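Local atomic coordinates of inorganic pyrophosphatase (Shewanella sp. AS-11, PDB entry 6LL8), a protein that probably catalyses the hydrolysis of inorganic diphosphate to two phosphates as a manganese-dependent family II pyrophosphatase. Residues 112-124 with 155-167. Numbering follows the deposited sequence. Where two conformers were deposited one is given.
Unlike the reference sequence in segment 112-124: S117 (reference Arg).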
ATOM      1  N   ARG A 112       3.630   8.131  11.237  1.00  8.03           N
ATOM      2  CA  ARG A 112       2.611   8.043  12.298  0.50  8.11           C
ATOM      3  C   ARG A 112       1.882   6.729  12.127  1.00  7.89           C
ATOM      4  O   ARG A 112       1.592   6.354  10.989  1.00  8.36           O
ATOM      5  CB  ARG A 112       1.603   9.189  12.200  0.50  8.93           C
ATOM      6  CG  ARG A 112       2.201  10.582  12.276  0.50 10.15           C
ATOM      7  CD  ARG A 112       2.709  10.974  13.640  0.50 11.39           C
ATOM      8  NE  ARG A 112       3.044  12.401  13.586  0.50 12.03           N
ATOM      9  CZ  ARG A 112       4.237  12.888  13.147  0.50 10.50           C
ATOM     10  NH1 ARG A 112       5.222  12.082  12.805  0.50 10.77           N
ATOM     11  NH2 ARG A 112       4.430  14.182  13.036  0.50 10.61           N
ATOM     12  N   PRO A 113       1.512   6.054  13.224  1.00  8.38           N
ATOM     13  CA  PRO A 113       0.859   4.754  13.122  1.00  8.14           C
ATOM     14  C   PRO A 113      -0.647   4.917  12.905  1.00  8.43           C
ATOM     15  O   PRO A 113      -1.460   4.475  13.707  1.00 10.11           O
ATOM     16  CB  PRO A 113       1.230   4.102  14.450  1.00  9.44           C
ATOM     17  CG  PRO A 113       1.258   5.257  15.392  1.00  9.54           C
ATOM     18  CD  PRO A 113       1.890   6.390  14.608  1.00  9.24           C
ATOM     19  N   VAL A 114      -0.981   5.548  11.786  1.00  8.11           N
ATOM     20  CA  VAL A 114      -2.348   5.878  11.406  1.00  8.57           C
ATOM     21  C   VAL A 114      -2.757   5.026  10.218  1.00  7.55           C
ATOM     22  O   VAL A 114      -2.012   4.190   9.685  1.00  8.27           O
ATOM     23  CB  VAL A 114      -2.510   7.379  11.161  1.00  8.79           C
ATOM     24  CG1 VAL A 114      -2.264   8.146  12.466  1.00 10.52           C
ATOM     25  CG2 VAL A 114      -1.628   7.872  10.008  1.00  9.58           C
ATOM     26  N   GLY A 115      -3.973   5.249   9.765  1.00  8.00           N
ATOM     27  CA  GLY A 115      -4.549   4.440   8.687  1.00  8.74           C
ATOM     28  C   GLY A 115      -4.040   4.701   7.299  1.00  8.82           C
ATOM     29  O   GLY A 115      -4.213   3.829   6.465  1.00  9.22           O
ATOM     30  N   CYS A 116      -3.436   5.846   7.023  1.00  8.21           N
ATOM     31  CA  CYS A 116      -3.083   6.191   5.639  1.00  7.56           C
ATOM     32  C   CYS A 116      -1.943   7.204   5.616  1.00  7.87           C
ATOM     33  O   CYS A 116      -1.971   8.154   6.415  1.00  8.33           O
ATOM     34  CB  CYS A 116      -4.313   6.710   4.933  1.00  8.38           C
ATOM     35  SG  CYS A 116      -4.052   7.054   3.186  1.00  9.39           S
ATOM     36  N   SER A 117      -1.010   7.069   4.677  1.00  7.56           N
ATOM     37  CA  SER A 117       0.036   8.090   4.544  1.00  7.38           C
ATOM     38  C   SER A 117      -0.580   9.447   4.262  1.00  7.33           C
ATOM     39  O   SER A 117      -0.041  10.480   4.699  1.00  8.08           O
ATOM     40  CB  SER A 117       1.007   7.762   3.430  1.00  8.73           C
ATOM     41  OG  SER A 117       1.695   6.549   3.620  1.00  8.97           O
ATOM     42  N   ASN A 118      -1.665   9.503   3.514  1.00  7.34           N
ATOM     43  CA  ASN A 118      -2.297  10.788   3.156  1.00  7.84           C
ATOM     44  C   ASN A 118      -2.890  11.473   4.376  1.00  7.91           C
ATOM     45  O   ASN A 118      -3.031  12.707   4.323  1.00  8.41           O
ATOM     46  CB  ASN A 118      -3.305  10.638   2.013  1.00  8.24           C
ATOM     47  CG  ASN A 118      -2.658  10.675   0.648  1.00  9.19           C
ATOM     48  OD1 ASN A 118      -2.470  11.776   0.116  1.00 12.20           O
ATOM     49  ND2 ASN A 118      -2.221   9.537   0.117  1.00  9.62           N
ATOM     50  N   THR A 119      -3.203  10.748   5.442  1.00  7.38           N
ATOM     51  CA  THR A 119      -3.604  11.395   6.719  1.00  7.83           C
ATOM     52  C   THR A 119      -2.434  12.220   7.237  1.00  7.83           C
ATOM     53  O   THR A 119      -2.619  13.358   7.734  1.00  8.78           O
ATOM     54  CB  THR A 119      -4.095  10.354   7.704  1.00  8.45           C
ATOM     55  OG1 THR A 119      -5.221   9.722   7.096  1.00  9.06           O
ATOM     56  CG2 THR A 119      -4.459  10.931   9.048  1.00  9.67           C
ATOM     57  N   VAL A 120      -1.235  11.658   7.169  1.00  7.52           N
ATOM     58  CA  VAL A 120      -0.022  12.372   7.619  1.00  7.60           C
ATOM     59  C   VAL A 120       0.271  13.533   6.659  1.00  7.57           C
ATOM     60  O   VAL A 120       0.643  14.624   7.097  1.00  8.32           O
ATOM     61  CB  VAL A 120       1.165  11.415   7.729  1.00  7.83           C
ATOM     62  CG1 VAL A 120       2.347  12.155   8.360  1.00  8.58           C
ATOM     63  CG2 VAL A 120       0.823  10.181   8.537  1.00  9.12           C
ATOM     64  N   ILE A 121       0.119  13.352   5.350  1.00  7.64           N
ATOM     65  CA  ILE A 121       0.338  14.468   4.421  1.00  7.72           C
ATOM     66  C   ILE A 121      -0.644  15.592   4.735  1.00  7.68           C
ATOM     67  O   ILE A 121      -0.246  16.750   4.674  1.00  8.91           O
ATOM     68  CB  ILE A 121       0.265  13.960   2.973  1.00  7.72           C
ATOM     69  CG1 ILE A 121       1.391  12.960   2.708  1.00  7.87           C
ATOM     70  CG2 ILE A 121       0.316  15.117   2.003  1.00  8.82           C
ATOM     71  CD1 ILE A 121       1.274  12.212   1.396  1.00  8.27           C
ATOM     72  N   LYS A 122      -1.877  15.297   5.107  1.00  8.00           N
ATOM     73  CA  LYS A 122      -2.814  16.378   5.489  1.00  9.01           C
ATOM     74  C   LYS A 122      -2.243  17.119   6.691  1.00  8.87           C
ATOM     75  O   LYS A 122      -2.332  18.356   6.736  1.00  9.91           O
ATOM     76  CB  LYS A 122      -4.196  15.784   5.731  1.00 10.48           C
ATOM     77  CG  LYS A 122      -5.327  16.773   5.646  1.00 15.27           C
ATOM     78  CD  LYS A 122      -5.568  17.590   6.799  1.00 16.77           C
ATOM     79  CE  LYS A 122      -6.810  18.460   6.559  1.00 17.78           C
ATOM     80  NZ  LYS A 122      -7.042  19.223   7.780  1.00 18.59           N
ATOM     81  N   MET A 123      -1.673  16.410   7.647  1.00  8.97           N
ATOM     82  CA  MET A 123      -1.027  17.070   8.812  0.50  9.56           C
ATOM     83  C   MET A 123       0.096  17.990   8.337  1.00  9.50           C
ATOM     84  O   MET A 123       0.304  19.047   8.948  1.00 10.42           O
ATOM     85  CB  MET A 123      -0.432  16.051   9.785  0.50 10.19           C
ATOM     86  CG  MET A 123      -1.457  15.230  10.506  0.50  9.99           C
ATOM     87  SD  MET A 123      -0.579  13.892  11.383  0.50 11.61           S
ATOM     88  CE  MET A 123      -1.958  12.977  12.068  0.50 17.86           C
ATOM     89  N   MET A 124       0.799  17.615   7.283  1.00  8.80           N
ATOM     90  CA  MET A 124       1.852  18.493   6.739  1.00  9.04           C
ATOM     91  C   MET A 124       1.254  19.759   6.130  1.00  8.90           C
ATOM     92  O   MET A 124       1.764  20.870   6.373  1.00 10.09           O
ATOM     93  CB  MET A 124       2.684  17.717   5.722  1.00  8.88           C
ATOM     94  CG  MET A 124       3.378  16.525   6.295  1.00  9.98           C
ATOM     95  SD  MET A 124       4.239  15.488   5.086  1.00 11.28           S
ATOM     96  CE  MET A 124       5.639  16.518   4.725  1.00 11.46           C
ATOM     97  N   THR A 155      -6.291  -0.505  11.293  1.00  9.09           N
ATOM     98  CA  THR A 155      -5.343   0.602  11.206  1.00  9.04           C
ATOM     99  C   THR A 155      -6.033   1.950  11.309  1.00  8.84           C
ATOM    100  O   THR A 155      -5.369   2.957  11.517  1.00  9.42           O
ATOM    101  CB  THR A 155      -4.523   0.549   9.929  1.00  9.24           C
ATOM    102  OG1 THR A 155      -5.432   0.685   8.845  1.00 10.02           O
ATOM    103  CG2 THR A 155      -3.713  -0.713   9.838  1.00 10.35           C
ATOM    104  N   CYS A 156      -7.335   1.996  11.128  1.00  9.18           N
ATOM    105  CA  CYS A 156      -8.052   3.286  11.114  1.00  9.10           C
ATOM    106  C   CYS A 156      -8.011   3.906  12.507  1.00  9.38           C
ATOM    107  O   CYS A 156      -8.197   3.212  13.509  1.00 11.58           O
ATOM    108  CB  CYS A 156      -9.493   3.090  10.671  1.00  9.88           C
ATOM    109  SG  CYS A 156     -10.355   4.625  10.305  1.00 10.82           S
ATOM    110  N   THR A 157      -7.766   5.207  12.542  1.00  9.34           N
ATOM    111  CA  THR A 157      -7.765   6.000  13.771  1.00  9.87           C
ATOM    112  C   THR A 157      -8.757   7.138  13.623  1.00 10.29           C
ATOM    113  O   THR A 157      -9.194   7.484  12.543  1.00 10.36           O
ATOM    114  CB  THR A 157      -6.373   6.555  14.083  1.00 10.99           C
ATOM    115  OG1 THR A 157      -6.041   7.572  13.140  1.00 11.74           O
ATOM    116  CG2 THR A 157      -5.313   5.473  14.093  1.00 11.21           C
ATOM    117  N   THR A 158      -9.065   7.788  14.739  1.00 11.35           N
ATOM    118  CA  THR A 158      -9.889   9.012  14.733  0.70 12.64           C
ATOM    119  C   THR A 158      -9.283  10.055  13.788  1.00 11.13           C
ATOM    120  O   THR A 158     -10.018  10.746  13.090  1.00 12.76           O
ATOM    121  CB  THR A 158     -10.000   9.578  16.146  0.70 15.39           C
ATOM    122  OG1 THR A 158     -10.532   8.541  16.980  0.70 18.16           O
ATOM    123  CG2 THR A 158     -10.862  10.816  16.168  0.70 17.67           C
ATOM    124  N   ALA A 159      -7.959  10.153  13.745  1.00 12.03           N
ATOM    125  CA  ALA A 159      -7.314  11.129  12.844  1.00 12.29           C
ATOM    126  C   ALA A 159      -7.674  10.871  11.388  1.00 10.45           C
ATOM    127  O   ALA A 159      -7.885  11.805  10.645  1.00 10.58           O
ATOM    128  CB  ALA A 159      -5.829  11.153  13.028  1.00 13.82           C
ATOM    129  N   ASP A 160      -7.727   9.603  10.996  1.00  9.51           N
ATOM    130  CA  ASP A 160      -8.068   9.269   9.596  1.00  9.15           C
ATOM    131  C   ASP A 160      -9.511   9.666   9.288  1.00  9.21           C
ATOM    132  O   ASP A 160      -9.788  10.201   8.213  1.00  9.20           O
ATOM    133  CB  ASP A 160      -7.906   7.780   9.315  1.00  9.04           C
ATOM    134  CG  ASP A 160      -6.483   7.292   9.530  1.00  9.13           C
ATOM    135  OD1 ASP A 160      -5.615   7.612   8.677  1.00 10.25           O
ATOM    136  OD2 ASP A 160      -6.242   6.611  10.563  1.00  9.77           O
ATOM    137  N   ILE A 161     -10.422   9.409  10.210  1.00  9.51           N
ATOM    138  CA  ILE A 161     -11.854   9.729  10.017  1.00  9.88           C
ATOM    139  C   ILE A 161     -12.016  11.234   9.919  1.00  9.97           C
ATOM    140  O   ILE A 161     -12.685  11.733   8.991  1.00 11.20           O
ATOM    141  CB  ILE A 161     -12.703   9.112  11.117  1.00 11.00           C
ATOM    142  CG1 ILE A 161     -12.616   7.592  11.059  1.00 11.88           C
ATOM    143  CG2 ILE A 161     -14.137   9.593  10.973  1.00 13.14           C
ATOM    144  CD1 ILE A 161     -13.256   6.871  12.212  1.00 14.62           C
ATOM    145  N   ARG A 162     -11.419  11.971  10.855  1.00 10.73           N
ATOM    146  CA  ARG A 162     -11.525  13.444  10.834  0.80 11.23           C
ATOM    147  C   ARG A 162     -10.918  13.983   9.546  1.00 10.64           C
ATOM    148  O   ARG A 162     -11.455  14.929   8.962  1.00 11.15           O
ATOM    149  CB  ARG A 162     -10.812  14.034  12.039  0.80 14.19           C
ATOM    150  CG  ARG A 162     -11.474  13.761  13.386  0.80 17.89           C
ATOM    151  CD  ARG A 162     -10.872  14.593  14.518  0.80 25.19           C
ATOM    152  NE  ARG A 162      -9.407  14.511  14.521  0.80 31.25           N
ATOM    153  CZ  ARG A 162      -8.665  13.756  15.328  0.80 30.44           C
ATOM    154  NH1 ARG A 162      -9.226  13.033  16.279  0.80 39.47           N
ATOM    155  NH2 ARG A 162      -7.352  13.758  15.209  0.80 34.16           N
ATOM    156  N   CYS A 163      -9.818  13.389   9.097  1.00 10.85           N
ATOM    157  CA  CYS A 163      -9.185  13.840   7.857  0.50 10.51           C
ATOM    158  C   CYS A 163     -10.124  13.619   6.659  1.00  9.76           C
ATOM    159  O   CYS A 163     -10.298  14.512   5.830  1.00 10.26           O
ATOM    160  CB  CYS A 163      -7.868  13.098   7.802  0.50  8.96           C
ATOM    161  SG  CYS A 163      -6.834  13.755   6.508  0.50  9.01           S
ATOM    162  N   VAL A 164     -10.719  12.437   6.563  1.00 10.03           N
ATOM    163  CA  VAL A 164     -11.671  12.172   5.453  1.00  9.83           C
ATOM    164  C   VAL A 164     -12.820  13.191   5.515  1.00  9.26           C
ATOM    165  O   VAL A 164     -13.223  13.702   4.468  1.00 10.01           O
ATOM    166  CB  VAL A 164     -12.172  10.732   5.466  1.00  9.28           C
ATOM    167  CG1 VAL A 164     -13.424  10.563   4.609  1.00  9.71           C
ATOM    168  CG2 VAL A 164     -11.076   9.798   5.000  1.00 10.07           C
ATOM    169  N   GLU A 165     -13.365  13.431   6.700  1.00  9.95           N
ATOM    170  CA  GLU A 165     -14.500  14.375   6.799  1.00 10.73           C
ATOM    171  C   GLU A 165     -14.063  15.756   6.297  1.00 10.46           C
ATOM    172  O   GLU A 165     -14.812  16.421   5.560  1.00 11.40           O
ATOM    173  CB  GLU A 165     -14.991  14.409   8.243  1.00 12.16           C
ATOM    174  CG  GLU A 165     -15.702  13.128   8.644  1.00 12.91           C
ATOM    175  CD  GLU A 165     -16.038  13.001  10.116  1.00 18.44           C
ATOM    176  OE1 GLU A 165     -15.465  13.765  10.917  1.00 22.29           O
ATOM    177  OE2 GLU A 165     -16.794  12.059  10.438  1.00 21.37           O
ATOM    178  N   ALA A 166     -12.891  16.232   6.723  1.00  9.99           N
ATOM    179  CA  ALA A 166     -12.416  17.579   6.334  1.00 10.60           C
ATOM    180  C   ALA A 166     -12.140  17.622   4.828  1.00 10.28           C
ATOM    181  O   ALA A 166     -12.512  18.575   4.134  1.00 10.56           O
ATOM    182  CB  ALA A 166     -11.176  17.932   7.097  1.00 11.58           C
ATOM    183  N   LEU A 167     -11.479  16.579   4.308  1.00  9.68           N
ATOM    184  CA  LEU A 167     -11.155  16.545   2.874  1.00  9.73           C
ATOM    185  C   LEU A 167     -12.404  16.408   2.011  1.00  9.27           C
ATOM    186  O   LEU A 167     -12.445  17.003   0.924  1.00  9.80           O
ATOM    187  CB  LEU A 167     -10.167  15.416   2.577  1.00  9.45           C
ATOM    188  CG  LEU A 167      -8.795  15.585   3.193  1.00  9.68           C
ATOM    189  CD1 LEU A 167      -8.035  14.262   3.112  1.00 10.62           C
ATOM    190  CD2 LEU A 167      -7.992  16.682   2.520  1.00 10.57           C
TER
HETATM  191  O   HOH W   1      -3.291   2.478  13.183  1.00 11.17           O
HETATM  192  O   HOH W   2      -3.662   1.163   6.801  1.00 10.07           O
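G115 and C156 bring the loops ahead of helices 117-124 and 158-167 together, their CA atoms 4.4 Å apart, and the helical segments cross at 67°, their axes 9.6 Å apart at closest approach. D160 carries the polar half of the contact. With CG anti to its own carbonyl carbon (chi1 -61°), its carboxylate turns back over the start of its helix: OD2 accepts from G115 N at 2.8 Å on the syn side, tilted 24° from the carboxylate plane, from T157 N through the anti lone pair, and from T157 OG1 above the plane. OD1 takes the hydroxyl of T119, OG1 lying 2.7 Å away on the anti side, also somewhat out of plane. Further along, CD2 of L167 touches K122 CG; the ammonium itself pairs with D126. One water bridges P113 O and T155 O. Replacing D160 by alanine removes the carboxylate and would probably leave G115 N, T119 OG1 and the N-cap residue T157 without their shared acceptor, freeing the loop 112-116 to move. This loop and the helix start border the metal centre: V114 O accepts from H95, a magnesium ligand, and S117 N donates to D15. The buried carboxylate, gripped by four hydrogen bonds, thus ties helix 158-167 to the wall of the active site.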